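Local coordinates for malonyl CoA-acyl carrier protein transacylase (Synechocystis sp. PCC 6803 substr. Kazusa, PDB 4RR5) that transfers the malonyl group from malonyl-CoA to holo-acyl carrier protein, supplying malonyl-ACP for fatty acid biosynthesis, at residues D82-H87 with V213-N218; L107-Q112 with Q197-T202. All coordinates share one frame; numbering follows the deposited sequence.

Contact 1 of 2, residues D82-H87 with V213-N218; sequences DYVAGH and VPVLSN
The ring of Y83 meets P214 at its edge: P214 CB lies in the ring plane, and P214 CG comes to 3.9 Å from Y83 CD1. One face of the ring carries D82 CB, displaced toward the rim. The second flat group, the amide of N218, turns its ND2 to G86 O at 2.8 Å; the carbonyl oxygen sits somewhat out of the amide plane, and the N-H...O angle is a bent 149°. A chi1 of -75° sets N218 CG anti to the carbonyl carbon, and the amide at the end comes nearer the other chain.

Between these ends the backbones run roughly parallel, 28° apart, with a single bridge of V84 to V215. V84 N donates to P214 O at 3.0 Å, and L216 N to V84 O at 2.9 Å, so V84 is bonded through both its N-H and its carbonyl; V215 CA adds a CA-H...O contact to V84 O. On the side facing helix 90-97, V84 CG2 packs 3.7 Å from V215 CG2. The V84 and V213 side chains meet at about a right angle, V84 CG1 3.9 Å from V213 CG2. Backbone bonds to T3, W5 and F7 join D82, Y83 and A85 to the neighbouring strand 3-7.

Past G86 the chain enters what is probably the nucleophile elbow of the acyltransferase. N218 OD1 accepts from S88 N and Q237 NE2, so the two ends of one amide grip the chain on both sides of H87, which probably helps to fix the turn at S88, the probable nucleophile.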
loop_
_atom_site.group_PDB
_atom_site.type_symbol
_atom_site.label_atom_id
_atom_site.label_comp_id
_atom_site.label_asym_id
_atom_site.label_seq_id
_atom_site.Cartn_x
_atom_site.Cartn_y
_atom_site.Cartn_z
ATOM N N ASP A 82 -1.303 15.169 -9.601
ATOM C CA ASP A 82 -0.312 15.252 -10.664
ATOM C C ASP A 82 0.433 13.925 -10.737
ATOM O O ASP A 82 0.712 13.420 -11.820
ATOM C CB ASP A 82 0.657 16.411 -10.426
ATOM C CG ASP A 82 -0.035 17.768 -10.456
ATOM O OD1 ASP A 82 -0.393 18.224 -11.567
ATOM O OD2 ASP A 82 -0.206 18.376 -9.374
ATOM N N TYR A 83 0.726 13.356 -9.568
ATOM C CA TYR A 83 1.368 12.046 -9.465
ATOM C C TYR A 83 0.610 11.140 -8.501
ATOM O O TYR A 83 0.072 11.621 -7.501
ATOM C CB TYR A 83 2.805 12.196 -8.991
ATOM C CG TYR A 83 3.549 13.307 -9.684
ATOM C CD1 TYR A 83 4.016 13.147 -10.985
ATOM C CD2 TYR A 83 3.793 14.517 -9.041
ATOM C CE1 TYR A 83 4.703 14.161 -11.630
ATOM C CE2 TYR A 83 4.484 15.539 -9.678
ATOM C CZ TYR A 83 4.936 15.351 -10.973
ATOM O OH TYR A 83 5.625 16.357 -11.615
ATOM N N VAL A 84 0.578 9.837 -8.793
ATOM C CA VAL A 84 0.046 8.856 -7.847
ATOM C C VAL A 84 1.046 7.743 -7.500
ATOM O O VAL A 84 1.912 7.373 -8.305
ATOM C CB VAL A 84 -1.254 8.201 -8.368
ATOM C CG1 VAL A 84 -2.331 9.252 -8.541
ATOM C CG2 VAL A 84 -1.008 7.442 -9.675
ATOM N N ALA A 85 0.923 7.233 -6.277
ATOM C CA ALA A 85 1.659 6.052 -5.826
ATOM C C ALA A 85 0.862 5.413 -4.678
ATOM O O ALA A 85 -0.060 6.033 -4.150
ATOM C CB ALA A 85 3.068 6.418 -5.383
ATOM N N GLY A 86 1.203 4.185 -4.303
ATOM C CA GLY A 86 0.513 3.528 -3.211
ATOM C C GLY A 86 1.384 2.463 -2.603
ATOM O O GLY A 86 2.163 1.826 -3.296
ATOM N N HIS A 87 1.260 2.266 -1.302
ATOM C CA HIS A 87 2.141 1.342 -0.613
ATOM C C HIS A 87 1.559 -0.063 -0.587
ATOM O O HIS A 87 0.597 -0.337 0.139
ATOM C CB HIS A 87 2.430 1.831 0.811
ATOM C CG HIS A 87 3.615 1.171 1.443
ATOM N ND1 HIS A 87 3.612 -0.156 1.829
ATOM C CD2 HIS A 87 4.845 1.649 1.745
ATOM C CE1 HIS A 87 4.790 -0.463 2.343
ATOM N NE2 HIS A 87 5.557 0.616 2.307
ATOM N N VAL A 213 -2.387 9.978 -15.213
ATOM C CA VAL A 213 -1.267 10.674 -14.568
ATOM C C VAL A 213 -0.123 9.675 -14.307
ATOM O O VAL A 213 -0.314 8.454 -14.389
ATOM C CB VAL A 213 -1.681 11.359 -13.243
ATOM C CG1 VAL A 213 -2.634 12.496 -13.500
ATOM C CG2 VAL A 213 -2.302 10.377 -12.303
ATOM N N PRO A 214 1.083 10.186 -14.024
ATOM C CA PRO A 214 2.179 9.252 -13.744
ATOM C C PRO A 214 1.954 8.425 -12.484
ATOM O O PRO A 214 1.623 8.980 -11.433
ATOM C CB PRO A 214 3.394 10.173 -13.566
ATOM C CG PRO A 214 3.064 11.376 -14.364
ATOM C CD PRO A 214 1.572 11.563 -14.217
ATOM N N VAL A 215 2.131 7.110 -12.610
ATOM C CA VAL A 215 2.143 6.190 -11.481
ATOM C C VAL A 215 3.577 5.819 -11.137
ATOM O O VAL A 215 4.336 5.419 -12.026
ATOM C CB VAL A 215 1.355 4.901 -11.805
ATOM C CG1 VAL A 215 1.145 4.041 -10.545
ATOM C CG2 VAL A 215 0.036 5.244 -12.489
ATOM N N LEU A 216 3.959 5.945 -9.867
ATOM C CA LEU A 216 5.264 5.438 -9.426
ATOM C C LEU A 216 5.099 4.107 -8.692
ATOM O O LEU A 216 4.675 4.071 -7.540
ATOM C CB LEU A 216 5.991 6.450 -8.531
ATOM C CG LEU A 216 6.519 7.732 -9.191
ATOM C CD1 LEU A 216 5.405 8.652 -9.701
ATOM C CD2 LEU A 216 7.425 8.482 -8.232
ATOM N N SER A 217 5.460 3.014 -9.355
ATOM C CA SER A 217 5.206 1.690 -8.804
ATOM C C SER A 217 6.246 1.166 -7.796
ATOM O O SER A 217 7.430 1.504 -7.861
ATOM C CB SER A 217 5.063 0.713 -9.948
ATOM O OG SER A 217 4.139 1.241 -10.881
ATOM N N ASN A 218 5.778 0.321 -6.873
ATOM C CA ASN A 218 6.581 -0.182 -5.765
ATOM C C ASN A 218 7.918 -0.808 -6.162
ATOM O O ASN A 218 8.937 -0.552 -5.519
ATOM C CB ASN A 218 5.785 -1.228 -4.954
ATOM C CG ASN A 218 4.713 -0.613 -4.056
ATOM O OD1 ASN A 218 3.977 -1.338 -3.386
ATOM N ND2 ASN A 218 4.609 0.717 -4.052
#

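Contact 2 of 2, residues L107-Q112 with Q197-T202; sequences LQLVKQ and QSFAQT
Q112 and L109 meet T202 and F199 in a nearly antiparallel helix-helix contact, 168° between directions, which joins helix 103-119 to helix 193-204 near the periphery of the acyltransferase fold. The axes of the two short segments come no closer than 11.0 Å, and Q112 and F199 do most of the bridging, with one polar link beside an apolar patch.

Q112 and T202 supply the polar link, reaching toward each other tip to tip. Q112 CG stands anti to the backbone N and the chain is extended beyond it, which carries the amide across to the facing helix. There Q112 NE2 donates to T202 OG1 at 3.0 Å, with the hydroxyl oxygen close to the amide plane and an N-H...O angle of 153°. At the other end of the amide, Q112 OE1 lies 3.3 Å from T202 CG2.

F199 crosses Q112 obliquely. F199 CD1 touches Q112 CG at 3.8 Å, and Q112 CD sits at the ring's edge, in its plane; amide and ring planes are 73° apart. Farther along the ring, F199 CE1 lies 3.6 Å from L109 O. L109 CD2 continues the apolar side, 4.1 Å from T202 CG2, the two side chains sliding past each other in opposite directions.

Y92 of helix 90-97 touches both L109 and F199, joining this patch to the helix that follows the probable nucleophile S88. The whole is plain structural packing: an antiparallel helix pair of the acyltransferase domain, tied through Y92 to helix 90-97, with the F199 side chain about 10 Å from those of the probable active-site residues S88 and H188.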
loop_
_atom_site.group_PDB
_atom_site.type_symbol
_atom_site.label_atom_id
_atom_site.label_comp_id
_atom_site.label_asym_id
_atom_site.label_seq_id
_atom_site.Cartn_x
_atom_site.Cartn_y
_atom_site.Cartn_z
ATOM N N LEU A 107 -11.336 -4.001 -7.297
ATOM C CA LEU A 107 -11.770 -4.660 -6.078
ATOM C C LEU A 107 -11.654 -6.169 -6.241
ATOM O O LEU A 107 -11.207 -6.860 -5.330
ATOM C CB LEU A 107 -13.207 -4.258 -5.723
ATOM C CG LEU A 107 -13.746 -4.798 -4.394
ATOM C CD1 LEU A 107 -12.710 -4.673 -3.275
ATOM C CD2 LEU A 107 -14.998 -4.055 -4.015
ATOM N N GLN A 108 -12.028 -6.683 -7.410
ATOM C CA GLN A 108 -11.896 -8.121 -7.644
ATOM C C GLN A 108 -10.424 -8.569 -7.567
ATOM O O GLN A 108 -10.115 -9.596 -6.951
ATOM C CB GLN A 108 -12.516 -8.517 -8.986
ATOM C CG GLN A 108 -12.694 -10.041 -9.152
ATOM C CD GLN A 108 -13.507 -10.706 -8.020
ATOM O OE1 GLN A 108 -13.105 -11.744 -7.478
ATOM N NE2 GLN A 108 -14.657 -10.125 -7.686
ATOM N N LEU A 109 -9.518 -7.784 -8.154
ATOM C CA LEU A 109 -8.084 -8.054 -8.027
ATOM C C LEU A 109 -7.623 -8.049 -6.575
ATOM O O LEU A 109 -6.926 -8.962 -6.130
ATOM C CB LEU A 109 -7.272 -7.034 -8.832
ATOM C CG LEU A 109 -7.451 -7.181 -10.341
ATOM C CD1 LEU A 109 -6.846 -6.016 -11.071
ATOM C CD2 LEU A 109 -6.810 -8.494 -10.772
ATOM N N VAL A 110 -8.016 -7.019 -5.832
ATOM C CA VAL A 110 -7.612 -6.896 -4.447
ATOM C C VAL A 110 -8.136 -8.070 -3.631
ATOM O O VAL A 110 -7.421 -8.646 -2.798
ATOM C CB VAL A 110 -8.102 -5.584 -3.874
ATOM C CG1 VAL A 110 -8.043 -5.607 -2.349
ATOM C CG2 VAL A 110 -7.271 -4.438 -4.451
ATOM N N LYS A 111 -9.378 -8.451 -3.903
ATOM C CA LYS A 111 -10.011 -9.559 -3.203
ATOM C C LYS A 111 -9.217 -10.836 -3.388
ATOM O O LYS A 111 -8.958 -11.563 -2.430
ATOM C CB LYS A 111 -11.436 -9.738 -3.703
ATOM C CG LYS A 111 -12.240 -10.846 -3.078
ATOM C CD LYS A 111 -13.646 -10.789 -3.698
ATOM C CE LYS A 111 -14.608 -11.759 -3.057
ATOM N NZ LYS A 111 -14.250 -13.148 -3.420
ATOM N N GLN A 112 -8.823 -11.106 -4.627
ATOM C CA GLN A 112 -8.062 -12.311 -4.916
ATOM C C GLN A 112 -6.672 -12.197 -4.320
ATOM O O GLN A 112 -6.195 -13.132 -3.678
ATOM C CB GLN A 112 -7.980 -12.572 -6.418
ATOM C CG GLN A 112 -7.183 -13.823 -6.768
ATOM C CD GLN A 112 -7.256 -14.162 -8.247
ATOM O OE1 GLN A 112 -8.113 -13.640 -8.965
ATOM N NE2 GLN A 112 -6.356 -15.040 -8.712
ATOM N N GLN A 197 2.269 -16.629 -8.462
ATOM C CA GLN A 197 2.264 -17.038 -9.866
ATOM C C GLN A 197 0.865 -17.452 -10.356
ATOM O O GLN A 197 0.567 -17.322 -11.541
ATOM C CB GLN A 197 3.306 -18.143 -10.107
ATOM C CG GLN A 197 2.805 -19.577 -10.250
ATOM C CD GLN A 197 3.952 -20.543 -10.593
ATOM O OE1 GLN A 197 4.921 -20.162 -11.261
ATOM N NE2 GLN A 197 3.853 -21.785 -10.115
ATOM N N SER A 198 -0.016 -17.895 -9.466
ATOM C CA SER A 198 -1.395 -18.134 -9.902
ATOM C C SER A 198 -2.194 -16.828 -10.080
ATOM O O SER A 198 -2.988 -16.680 -11.024
ATOM C CB SER A 198 -2.124 -19.048 -8.925
ATOM O OG SER A 198 -3.337 -19.512 -9.506
ATOM N N PHE A 199 -1.984 -15.895 -9.157
ATOM C CA PHE A 199 -2.596 -14.571 -9.212
ATOM C C PHE A 199 -2.122 -13.794 -10.445
ATOM O O PHE A 199 -2.889 -13.036 -11.043
ATOM C CB PHE A 199 -2.280 -13.802 -7.915
ATOM C CG PHE A 199 -2.723 -12.362 -7.921
ATOM C CD1 PHE A 199 -4.066 -12.027 -8.042
ATOM C CD2 PHE A 199 -1.789 -11.341 -7.783
ATOM C CE1 PHE A 199 -4.472 -10.694 -8.040
ATOM C CE2 PHE A 199 -2.183 -10.017 -7.775
ATOM C CZ PHE A 199 -3.534 -9.688 -7.904
ATOM N N ALA A 200 -0.859 -13.998 -10.824
ATOM C CA ALA A 200 -0.285 -13.376 -12.024
ATOM C C ALA A 200 -0.985 -13.822 -13.300
ATOM O O ALA A 200 -1.173 -13.025 -14.215
ATOM C CB ALA A 200 1.203 -13.677 -12.123
ATOM N N GLN A 201 -1.333 -15.104 -13.366
ATOM C CA GLN A 201 -2.153 -15.617 -14.458
ATOM C C GLN A 201 -3.433 -14.776 -14.563
ATOM O O GLN A 201 -3.772 -14.284 -15.635
ATOM C CB GLN A 201 -2.471 -17.109 -14.253
ATOM C CG GLN A 201 -1.461 -18.062 -14.926
ATOM C CD GLN A 201 -1.420 -19.476 -14.314
ATOM O OE1 GLN A 201 -2.368 -19.921 -13.661
ATOM N NE2 GLN A 201 -0.308 -20.180 -14.529
ATOM N N THR A 202 -4.119 -14.584 -13.439
ATOM C CA THR A 202 -5.289 -13.703 -13.381
ATOM C C THR A 202 -4.993 -12.263 -13.837
ATOM O O THR A 202 -5.766 -11.658 -14.602
ATOM C CB THR A 202 -5.868 -13.664 -11.946
ATOM O OG1 THR A 202 -6.573 -14.885 -11.675
ATOM C CG2 THR A 202 -6.805 -12.465 -11.756
#

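The two contacts illustrate how parts distant in sequence are packed on a shared helix, at different distances from the probable active site. Contact 2 is nested along the chain inside the loop closed by contact 1, and strand 215-217 is the next element after helix 193-204. Their centres lie 20 Å apart and their nearest atoms about 10 Å, so they do not touch. Helix 90-97 lies between them in packing terms, meeting V84 and V215 of contact 1 and L109 and F199 of contact 2. Contact 1 is nearer the probable active site: the H87 side chain is about 4 Å from that of S88 and the N218 side chain about 5 Å from that of H188, both closer than F199 of contact 2.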